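Local coordinates for protein MxaA (Stigmatella aurantiaca, PDB 4W4T) that forms the terminal reductase domain of the myxalamid PKS-NRPS pathway, binds NADPH and probably releases the carrier-bound chain by reduction to a primary alcohol, at residues Asn97-Asn102 with Ile117-Gly122; Cys269-Val274 with Ser352-Leu357; Ala165-Thr170 with Glu226-Glu231; Asp319-Tyr324 with Ser401-Tyr406. One frame throughout, in Å; residues are numbered along the deposited sequence.

In the fold
Along the chain, contact 1 closes first, contact 3 follows, and contacts 2 and 4 then cross, their segments alternating: 319-324 comes before 352-357 and 401-406 after it. Helix 92-105 of contact 1 and the helix pair of contact 3 pack on opposite faces of the main parallel sheet, the contact centres about 24 Å apart, with NADPH-binding residues close to each. Contacts 2 and 4 join helices beside the sheet: 261-272, which precedes its last two strands, and helices that follow them. Their centres are about 18 Å apart and their nearest atoms about 5 Å, without touching. These contacts therefore sample the cofactor-binding sheet region and the smaller, mainly helical region separately.

Contact 1: Asn97-Asn102 with Ile117-Gly122; sequences NRIRKN and IVPVRG
Ile-99 meets Ile-117 with both branches and Pro-119 with CD1, and these three side chains make the whole of the apolar contact between the helix segment 97-102 and the strand segment 117-122. Its CD1 is the shared point: it lies 4.1 Å from Ile-117 CG2 and, reaching further along the strand, 4.1 Å from Pro-119 CG. The shorter branch is used as well, because Ile-99 CG2 stands 4.1 Å from Ile-117 CD1. Each isoleucine therefore offers a terminal methyl to the other's CG2, and the two side chains run past one another in opposite directions. The first torsion of Ile-99 (chi1 -64°) sets CG1 anti to the carbonyl carbon, from where the extended chain carries CD1 to the strand. Pro-119 offers CB and CG, and Ile-99 crosses the ring at a slant. All of these separations are ordinary van der Waals distances, with no hydrogen bond between the segments. The pairing belongs to the beta-alpha-beta unit formed by strand 82-87, helix 92-105 and strand 117-121, part of the Rossmann fold that binds NADPH. Leu-72 of helix 66-78 touches both isoleucines, and Cys-85 of the neighbouring strand also touches Ile-99. One residue before Ile-99, Arg-98 is an NADPH-binding residue, and its NH1 is hydrogen-bonded to the backbone oxygen of Arg-88, another such residue. On the helix itself, Arg-100 NH1 donates to Asn-97 OD1 at 3.1 Å with an N-H...O angle of 148°, the donor nitrogen lying 25° out of the Asn-97 carbonyl plane, and NH2 adds a weak second bond.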
# COMPACT_ATOMS: atom_id res chain seq x y z
N ASN A 97 16.54 19.20 -18.38
CA ASN A 97 15.69 18.24 -19.09
C ASN A 97 14.49 17.81 -18.27
O ASN A 97 13.38 17.69 -18.79
CB ASN A 97 16.48 17.00 -19.50
CG ASN A 97 17.59 17.31 -20.49
OD1 ASN A 97 17.60 18.38 -21.10
ND2 ASN A 97 18.51 16.38 -20.65
N ARG A 98 14.71 17.55 -16.99
CA ARG A 98 13.63 17.16 -16.10
C ARG A 98 12.60 18.29 -16.00
O ARG A 98 11.41 18.06 -16.14
CB ARG A 98 14.16 16.80 -14.71
CG ARG A 98 15.04 15.56 -14.67
CD ARG A 98 15.21 15.05 -13.24
NE ARG A 98 13.94 14.58 -12.67
CZ ARG A 98 13.58 14.72 -11.40
NH1 ARG A 98 14.40 15.33 -10.54
NH2 ARG A 98 12.41 14.27 -10.99
N ILE A 99 13.07 19.50 -15.76
CA ILE A 99 12.17 20.64 -15.65
C ILE A 99 11.40 20.84 -16.95
O ILE A 99 10.17 20.97 -16.94
CB ILE A 99 12.94 21.89 -15.28
CG1 ILE A 99 13.55 21.72 -13.89
CG2 ILE A 99 12.04 23.10 -15.31
CD1 ILE A 99 14.66 22.70 -13.59
N ARG A 100 12.11 20.80 -18.08
CA ARG A 100 11.44 20.99 -19.37
C ARG A 100 10.39 19.91 -19.63
O ARG A 100 9.26 20.22 -20.04
CB ARG A 100 12.45 20.99 -20.52
CG ARG A 100 11.82 21.31 -21.86
CD ARG A 100 12.79 21.14 -23.02
NE ARG A 100 13.26 19.76 -23.11
CZ ARG A 100 14.48 19.36 -22.78
NH1 ARG A 100 15.39 20.24 -22.35
NH2 ARG A 100 14.81 18.08 -22.89
N LYS A 101 10.74 18.65 -19.40
CA LYS A 101 9.82 17.55 -19.65
C LYS A 101 8.57 17.66 -18.78
O LYS A 101 7.45 17.38 -19.25
CB LYS A 101 10.50 16.20 -19.43
CG LYS A 101 11.47 15.80 -20.54
CD LYS A 101 12.04 14.40 -20.33
CE LYS A 101 13.09 14.06 -21.39
NZ LYS A 101 12.54 14.14 -22.78
N ASN A 102 8.75 18.05 -17.52
CA ASN A 102 7.61 18.23 -16.63
C ASN A 102 6.65 19.26 -17.20
O ASN A 102 5.45 19.03 -17.27
CB ASN A 102 8.06 18.66 -15.23
CG ASN A 102 6.92 18.67 -14.22
OD1 ASN A 102 6.16 17.71 -14.14
ND2 ASN A 102 6.81 19.74 -13.44
N ILE A 117 15.39 29.87 -16.84
CA ILE A 117 15.46 28.79 -15.85
C ILE A 117 16.92 28.39 -15.57
O ILE A 117 17.68 28.15 -16.49
CB ILE A 117 14.70 27.54 -16.32
CG1 ILE A 117 13.24 27.87 -16.62
CG2 ILE A 117 14.79 26.44 -15.28
CD1 ILE A 117 12.49 26.71 -17.26
N VAL A 118 17.28 28.34 -14.30
CA VAL A 118 18.60 27.91 -13.88
C VAL A 118 18.52 26.76 -12.92
O VAL A 118 18.22 26.99 -11.73
CB VAL A 118 19.35 29.08 -13.18
CG1 VAL A 118 20.75 28.62 -12.79
CG2 VAL A 118 19.36 30.30 -14.02
N PRO A 119 18.73 25.54 -13.41
CA PRO A 119 18.64 24.47 -12.45
C PRO A 119 19.76 24.55 -11.40
O PRO A 119 20.87 25.02 -11.68
CB PRO A 119 18.79 23.22 -13.27
CG PRO A 119 18.49 23.56 -14.63
CD PRO A 119 18.79 25.05 -14.78
N VAL A 120 19.41 24.15 -10.18
CA VAL A 120 20.37 24.01 -9.11
C VAL A 120 20.28 22.57 -8.70
O VAL A 120 19.23 22.12 -8.26
CB VAL A 120 20.03 24.98 -7.94
CG1 VAL A 120 21.02 24.78 -6.75
CG2 VAL A 120 20.05 26.42 -8.40
N ARG A 121 21.36 21.82 -8.92
CA ARG A 121 21.38 20.41 -8.52
C ARG A 121 21.25 20.32 -7.01
O ARG A 121 22.00 20.98 -6.28
CB ARG A 121 22.67 19.71 -8.93
CG ARG A 121 22.91 19.53 -10.40
CD ARG A 121 24.28 18.87 -10.58
NE ARG A 121 24.37 17.66 -9.78
CZ ARG A 121 25.51 17.07 -9.43
NH1 ARG A 121 26.68 17.58 -9.80
NH2 ARG A 121 25.47 15.96 -8.70
N GLY A 122 20.33 19.48 -6.53
CA GLY A 122 20.07 19.41 -5.11
C GLY A 122 18.82 18.65 -4.73
O GLY A 122 18.09 18.12 -5.58

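Contact 2: Cys269-Val274 with Ser352-Leu357; sequences CVRMGV and SELGDL
Arg-271, Met-272 and Leu-354 all hold CG anti to the carbonyl carbon (chi1 -71°, -64° and -67°), which sends the first two from the end of helix 261-272 toward the first turn of helix 352-362, and Leu-354 back to meet them. The earlier helix closes in a Schellman motif: Gly-273, with positive phi, is its C-prime residue, and weak backbone bonds join Val-274 N to Cys-269 O and Gly-273 N to Val-270 O. Leu-354 enters between the two long side chains. Its CD1 lies 4.1 Å from CG of Met-272, a selenomethionine, as the two chains pass in opposite directions. Its CG is 3.8 Å from Arg-271 NH1, and the leucine meets the guanidinium at a slant. The charged end of Arg-271 has its main partner just outside the segment, since NH2 forms a salt bridge with Asp-351, whose OD1 also accepts from Leu-354 N. That acid thus links the arginine to the start of the second helix. Trp-340 of helix 337-348 also touches Met-272, and Ala-347 touches Leu-354. Glu-353 stays further off: its OE1 lies 4.2 Å from Arg-271 NH1, well out of the guanidinium plane, so charge alone acts directly. A water bridges the gap, accepting from Arg-271 NH1 at 2.9 Å and donating to Glu-353 OE1 at 2.7 Å.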
# COMPACT_ATOMS: atom_id res chain seq x y z
N CYS A 269 -14.54 5.06 -9.52
CA CYS A 269 -16.00 5.16 -9.54
C CYS A 269 -16.51 4.83 -10.93
O CYS A 269 -17.52 4.12 -11.08
CB CYS A 269 -16.46 6.55 -9.11
SG CYS A 269 -16.20 6.85 -7.36
N VAL A 270 -15.84 5.34 -11.95
CA VAL A 270 -16.27 5.10 -13.32
C VAL A 270 -16.18 3.61 -13.66
O VAL A 270 -17.12 3.04 -14.21
CB VAL A 270 -15.43 5.93 -14.33
CG1 VAL A 270 -15.62 5.42 -15.74
CG2 VAL A 270 -15.86 7.38 -14.25
N ARG A 271 -15.06 2.98 -13.31
CA ARG A 271 -14.88 1.57 -13.65
C ARG A 271 -15.85 0.66 -12.91
O ARG A 271 -16.34 -0.33 -13.47
CB ARG A 271 -13.43 1.16 -13.39
CG ARG A 271 -12.46 1.78 -14.40
CD ARG A 271 -11.04 1.29 -14.20
NE ARG A 271 -10.95 -0.15 -14.43
CZ ARG A 271 -10.32 -0.99 -13.61
NH1 ARG A 271 -9.73 -0.54 -12.51
NH2 ARG A 271 -10.29 -2.29 -13.90
N MSE A 272 -16.17 0.98 -11.66
CA MSE A 272 -17.15 0.18 -10.91
C MSE A 272 -18.58 0.53 -11.27
O MSE A 272 -19.48 -0.28 -11.07
CB MSE A 272 -16.97 0.37 -9.41
CG MSE A 272 -15.63 -0.13 -8.92
SE MSE A 272 -15.63 -0.12 -6.98
CE MSE A 272 -15.30 1.75 -6.71
N GLY A 273 -18.79 1.74 -11.77
CA GLY A 273 -20.13 2.19 -12.12
C GLY A 273 -20.90 2.64 -10.90
O GLY A 273 -22.13 2.71 -10.91
N VAL A 274 -20.19 2.91 -9.81
CA VAL A 274 -20.84 3.34 -8.58
C VAL A 274 -20.01 4.39 -7.83
O VAL A 274 -18.78 4.33 -7.80
CB VAL A 274 -21.14 2.13 -7.67
CG1 VAL A 274 -19.85 1.44 -7.23
CG2 VAL A 274 -21.94 2.57 -6.47
N SER A 352 -5.91 -4.88 -9.09
CA SER A 352 -4.86 -4.31 -8.24
C SER A 352 -4.89 -2.79 -8.19
O SER A 352 -4.48 -2.19 -7.19
CB SER A 352 -3.48 -4.79 -8.70
OG SER A 352 -2.97 -3.96 -9.73
N GLU A 353 -5.37 -2.15 -9.26
CA GLU A 353 -5.51 -0.70 -9.26
C GLU A 353 -6.57 -0.25 -8.25
O GLU A 353 -6.37 0.72 -7.53
CB GLU A 353 -5.86 -0.18 -10.65
CG GLU A 353 -4.79 0.71 -11.26
CD GLU A 353 -5.14 1.17 -12.66
OE1 GLU A 353 -6.25 1.73 -12.84
OE2 GLU A 353 -4.32 0.96 -13.58
N LEU A 354 -7.70 -0.95 -8.21
CA LEU A 354 -8.73 -0.63 -7.22
C LEU A 354 -8.22 -0.93 -5.81
O LEU A 354 -8.52 -0.21 -4.86
CB LEU A 354 -10.02 -1.40 -7.51
CG LEU A 354 -10.69 -0.96 -8.81
CD1 LEU A 354 -11.91 -1.79 -9.10
CD2 LEU A 354 -11.06 0.51 -8.74
N GLY A 355 -7.45 -2.00 -5.69
CA GLY A 355 -6.77 -2.30 -4.44
C GLY A 355 -5.87 -1.16 -4.00
O GLY A 355 -5.88 -0.77 -2.84
N ASP A 356 -5.11 -0.61 -4.94
CA ASP A 356 -4.23 0.52 -4.65
C ASP A 356 -5.03 1.71 -4.09
O ASP A 356 -4.59 2.37 -3.15
CB ASP A 356 -3.47 0.96 -5.90
CG ASP A 356 -2.44 -0.07 -6.35
OD1 ASP A 356 -2.14 -1.01 -5.58
OD2 ASP A 356 -1.92 0.07 -7.48
N LEU A 357 -6.20 1.95 -4.67
CA LEU A 357 -7.08 3.03 -4.22
C LEU A 357 -7.63 2.75 -2.82
O LEU A 357 -7.71 3.63 -1.97
CB LEU A 357 -8.24 3.21 -5.22
CG LEU A 357 -9.41 4.10 -4.79
CD1 LEU A 357 -8.95 5.50 -4.44
CD2 LEU A 357 -10.48 4.14 -5.88
O HOH W 1 -8.71 2.04 -11.76

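Contact 3: Ala165-Thr170 with Glu226-Glu231; sequences ANVLGT and EKLVRE
Thr-170 lays its CG2 methyl against CG2 of Val-229, 3.5 Å away and tight for two methyl groups, with the side chains crossing at about a right angle. With chi1 at -64°, this methyl stands anti to the backbone N and faces the second helix, while OG1 turns back along its own helix to donate to Asn-166 O at 2.7 Å and is also hydrogen-bonded to His-148 NE2. A serine here would probably leave a gap beside Val-229 CG2, where the methyl is missing. One turn before Thr-170, Val-167 meets Leu-228, the neighbour of Val-229: Leu-228 CD1 lies 4.0 Å from Val-167 CG1 and 3.7 Å from Val-167 O. The segments belong to helices 159-177 and 217-234, packed side by side on one face of the Rossmann sheet; the latter also carries the NADPH-binding Tyr-218 and Lys-222, spaced as in the Tyr-X-X-X-Lys motif of short-chain dehydrogenases. Val-229 touches Val-239 and Ile-241 of the sheet. Arg-230 grips Glu-226 side-on: NE at 2.9 Å and NH2 at 3.0 Å both reach OE2, from one face of the carboxylate. Arg-243 adds a further salt bridge to that oxygen, which probably favours the ionised form of this buried acid. Across the interface no polar pair forms; the helices are joined by methyl packing, while Thr-170 OG1 and the Glu-226 carboxylate find their partners away from it.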
# COMPACT_ATOMS: atom_id res chain seq x y z
N ALA A 165 12.16 15.73 3.96
CA ALA A 165 11.78 16.62 2.86
C ALA A 165 10.94 17.80 3.33
O ALA A 165 11.13 18.93 2.87
CB ALA A 165 11.05 15.86 1.78
N ASN A 166 9.99 17.55 4.23
CA ASN A 166 9.03 18.59 4.60
C ASN A 166 9.45 19.41 5.79
O ASN A 166 9.30 20.63 5.79
CB ASN A 166 7.65 17.95 4.83
CG ASN A 166 7.11 17.30 3.58
OD1 ASN A 166 7.73 17.39 2.51
ND2 ASN A 166 5.98 16.62 3.69
N VAL A 167 10.02 18.76 6.81
CA VAL A 167 10.39 19.49 8.00
C VAL A 167 11.82 20.01 7.85
O VAL A 167 12.04 21.22 7.90
CB VAL A 167 10.27 18.62 9.28
CG1 VAL A 167 10.76 19.42 10.49
CG2 VAL A 167 8.82 18.14 9.48
N LEU A 168 12.78 19.12 7.65
CA LEU A 168 14.16 19.59 7.56
C LEU A 168 14.38 20.41 6.28
O LEU A 168 15.10 21.42 6.31
CB LEU A 168 15.13 18.41 7.63
CG LEU A 168 15.01 17.56 8.91
CD1 LEU A 168 16.13 16.54 8.95
CD2 LEU A 168 15.02 18.43 10.18
N GLY A 169 13.72 20.03 5.19
CA GLY A 169 13.83 20.78 3.96
C GLY A 169 13.38 22.23 4.14
O GLY A 169 14.03 23.16 3.66
N THR A 170 12.28 22.42 4.85
CA THR A 170 11.78 23.76 5.13
C THR A 170 12.76 24.48 6.06
O THR A 170 13.05 25.67 5.87
CB THR A 170 10.37 23.70 5.75
OG1 THR A 170 9.47 23.14 4.78
CG2 THR A 170 9.89 25.11 6.12
N GLU A 226 5.00 24.42 8.80
CA GLU A 226 4.41 25.75 8.88
C GLU A 226 4.74 26.42 10.22
O GLU A 226 4.93 27.63 10.26
CB GLU A 226 2.89 25.70 8.67
CG GLU A 226 2.34 26.99 8.05
CD GLU A 226 0.83 27.04 8.10
OE1 GLU A 226 0.19 26.57 7.14
OE2 GLU A 226 0.29 27.54 9.11
N LYS A 227 4.83 25.64 11.29
CA LYS A 227 5.30 26.18 12.58
C LYS A 227 6.69 26.79 12.46
O LYS A 227 6.95 27.88 12.98
CB LYS A 227 5.30 25.10 13.66
CG LYS A 227 3.91 24.59 14.03
CD LYS A 227 3.15 25.61 14.85
CE LYS A 227 3.52 25.51 16.32
NZ LYS A 227 2.70 26.48 17.11
N LEU A 228 7.59 26.10 11.75
CA LEU A 228 8.95 26.60 11.56
C LEU A 228 8.93 27.93 10.82
O LEU A 228 9.63 28.87 11.18
CB LEU A 228 9.81 25.60 10.80
CG LEU A 228 10.18 24.33 11.57
CD1 LEU A 228 11.01 23.41 10.68
CD2 LEU A 228 10.94 24.67 12.84
N VAL A 229 8.09 27.99 9.78
CA VAL A 229 8.00 29.18 8.95
C VAL A 229 7.41 30.34 9.76
O VAL A 229 7.87 31.48 9.67
CB VAL A 229 7.16 28.91 7.68
CG1 VAL A 229 6.89 30.20 6.93
CG2 VAL A 229 7.90 27.93 6.78
N ARG A 230 6.40 30.04 10.58
CA ARG A 230 5.83 31.08 11.43
C ARG A 230 6.85 31.64 12.43
O ARG A 230 6.91 32.86 12.65
CB ARG A 230 4.59 30.54 12.15
CG ARG A 230 3.42 30.34 11.18
CD ARG A 230 2.08 30.07 11.85
NE ARG A 230 1.09 29.81 10.80
CZ ARG A 230 0.44 30.77 10.14
NH1 ARG A 230 0.66 32.04 10.44
NH2 ARG A 230 -0.42 30.46 9.18
N GLU A 231 7.66 30.78 13.04
CA GLU A 231 8.69 31.28 13.95
C GLU A 231 9.70 32.17 13.23
O GLU A 231 10.17 33.15 13.79
CB GLU A 231 9.41 30.13 14.66
CG GLU A 231 10.61 30.56 15.53
CD GLU A 231 10.25 31.50 16.69
OE1 GLU A 231 9.05 31.63 17.02
OE2 GLU A 231 11.17 32.13 17.26

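Contact 4: Asp319-Tyr324 with Ser401-Tyr406; sequences DEMWNY and SLISTY
Tyr-324 and Ile-403 bring their CA atoms to 6.4 Å, the nearest approach of the two backbones; both segments are regular helix, with bonds such as Tyr-324 N to Glu-320 O (2.9 Å) and Tyr-406 N to Leu-402 O. Ile-403, the side chain shared by both contacts, fits its CG1 against the root of the tyrosine, 3.8 Å from Tyr-324 CB and 3.7 Å from CD2 at the near side of the ring. The meeting is oblique to the ring, and the two side chains cross at about a right angle. Beyond CG1, a bent second torsion (chi2 -45°) swings Ile-403 CD1 toward Met-321, a selenomethionine, where it lies 3.9 Å from SE and 4.0 Å from CE. Met-321 reaches this place because its chain folds at both chi2 and chi3, although its CB does not head for the other helix. Were Ile-403 replaced by an alanine, a gap would probably open between the helices, SE losing the CD1 methyl and the tyrosine ring the CG1 methylene. The pair joins helix 318-328 to the last helix of the chain, 400-412, within the C-terminal part that follows the Rossmann sheet of this short-chain dehydrogenase-like reductase. Met-325 of the first helix also touches Ile-403, and Val-316 touches both Met-321 and Tyr-324. One face of the Tyr-324 ring carries the backbone oxygen of Glu-320, 3.2 Å above its plane and toward the rim. One turn after Ile-403, Tyr-406 OH is hydrogen-bonded to Gly-249 O and Thr-248 OG1, tying the last helix to the end of strand 239-248.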
# COMPACT_ATOMS: atom_id res chain seq x y z
N ASP A 319 -23.48 14.77 -4.99
CA ASP A 319 -24.49 14.36 -5.97
C ASP A 319 -24.43 15.26 -7.21
O ASP A 319 -24.77 14.82 -8.30
CB ASP A 319 -25.91 14.33 -5.37
CG ASP A 319 -26.37 15.68 -4.79
OD1 ASP A 319 -25.78 16.73 -5.11
OD2 ASP A 319 -27.34 15.68 -4.01
N GLU A 320 -23.97 16.50 -7.05
CA GLU A 320 -23.74 17.36 -8.21
C GLU A 320 -22.57 16.81 -9.04
O GLU A 320 -22.64 16.75 -10.27
CB GLU A 320 -23.45 18.80 -7.77
CG GLU A 320 -24.57 19.44 -6.96
CD GLU A 320 -24.24 20.86 -6.50
OE1 GLU A 320 -23.23 21.05 -5.78
OE2 GLU A 320 -25.00 21.77 -6.86
N MSE A 321 -21.51 16.39 -8.37
CA MSE A 321 -20.39 15.78 -9.06
C MSE A 321 -20.84 14.60 -9.91
O MSE A 321 -20.47 14.48 -11.06
CB MSE A 321 -19.31 15.32 -8.07
CG MSE A 321 -18.40 16.39 -7.58
SE MSE A 321 -17.27 17.09 -9.05
CE MSE A 321 -16.50 15.44 -9.72
N TRP A 322 -21.65 13.71 -9.34
CA TRP A 322 -22.06 12.55 -10.11
C TRP A 322 -22.96 12.98 -11.27
O TRP A 322 -22.86 12.43 -12.36
CB TRP A 322 -22.76 11.50 -9.23
CG TRP A 322 -22.10 11.28 -7.89
CD1 TRP A 322 -22.74 11.14 -6.69
CD2 TRP A 322 -20.69 11.21 -7.60
NE1 TRP A 322 -21.82 10.96 -5.68
CE2 TRP A 322 -20.56 11.01 -6.21
CE3 TRP A 322 -19.53 11.28 -8.38
CZ2 TRP A 322 -19.31 10.89 -5.58
CZ3 TRP A 322 -18.30 11.17 -7.76
CH2 TRP A 322 -18.20 10.97 -6.38
N ASN A 323 -23.80 13.99 -11.05
CA ASN A 323 -24.60 14.54 -12.15
C ASN A 323 -23.70 14.98 -13.30
O ASN A 323 -23.98 14.71 -14.46
CB ASN A 323 -25.47 15.72 -11.70
CG ASN A 323 -26.60 15.31 -10.75
OD1 ASN A 323 -26.99 14.15 -10.70
ND2 ASN A 323 -27.12 16.28 -10.02
N TYR A 324 -22.60 15.68 -12.97
CA TYR A 324 -21.73 16.23 -14.01
C TYR A 324 -21.06 15.09 -14.78
O TYR A 324 -20.85 15.19 -15.99
CB TYR A 324 -20.66 17.16 -13.42
CG TYR A 324 -21.20 18.37 -12.67
CD1 TYR A 324 -22.44 18.91 -12.98
CD2 TYR A 324 -20.47 18.95 -11.63
CE1 TYR A 324 -22.94 20.01 -12.30
CE2 TYR A 324 -20.96 20.06 -10.94
CZ TYR A 324 -22.20 20.58 -11.28
OH TYR A 324 -22.71 21.66 -10.60
N SER A 401 -19.33 21.93 -17.23
CA SER A 401 -18.30 22.30 -18.19
C SER A 401 -16.88 22.01 -17.69
O SER A 401 -16.07 21.44 -18.43
CB SER A 401 -18.41 23.78 -18.55
OG SER A 401 -17.49 24.11 -19.59
N LEU A 402 -16.57 22.42 -16.46
CA LEU A 402 -15.24 22.13 -15.87
C LEU A 402 -15.01 20.62 -15.83
O LEU A 402 -13.96 20.13 -16.25
CB LEU A 402 -15.10 22.71 -14.46
CG LEU A 402 -13.71 22.49 -13.82
CD1 LEU A 402 -12.68 23.38 -14.51
CD2 LEU A 402 -13.71 22.72 -12.32
N ILE A 403 -16.00 19.89 -15.35
CA ILE A 403 -15.85 18.44 -15.27
C ILE A 403 -15.67 17.83 -16.66
O ILE A 403 -14.89 16.91 -16.84
CB ILE A 403 -17.03 17.78 -14.55
CG1 ILE A 403 -17.09 18.28 -13.10
CG2 ILE A 403 -16.93 16.25 -14.59
CD1 ILE A 403 -15.76 18.31 -12.38
N SER A 404 -16.36 18.36 -17.67
CA SER A 404 -16.17 17.85 -19.03
C SER A 404 -14.75 18.12 -19.53
O SER A 404 -14.14 17.27 -20.17
CB SER A 404 -17.19 18.46 -19.99
OG SER A 404 -17.00 17.94 -21.30
N THR A 405 -14.24 19.30 -19.23
CA THR A 405 -12.86 19.64 -19.57
C THR A 405 -11.90 18.62 -18.96
O THR A 405 -11.04 18.07 -19.66
CB THR A 405 -12.51 21.07 -19.11
OG1 THR A 405 -13.31 22.00 -19.84
CG2 THR A 405 -11.02 21.38 -19.34
N TYR A 406 -12.09 18.33 -17.68
CA TYR A 406 -11.25 17.35 -16.97
C TYR A 406 -11.38 15.96 -17.59
O TYR A 406 -10.38 15.35 -17.97
CB TYR A 406 -11.63 17.29 -15.49
CG TYR A 406 -11.22 18.49 -14.65
CD1 TYR A 406 -10.37 19.47 -15.16
CD2 TYR A 406 -11.66 18.62 -13.34
CE1 TYR A 406 -9.98 20.55 -14.38
CE2 TYR A 406 -11.27 19.69 -12.55
CZ TYR A 406 -10.42 20.65 -13.07
OH TYR A 406 -10.01 21.70 -12.28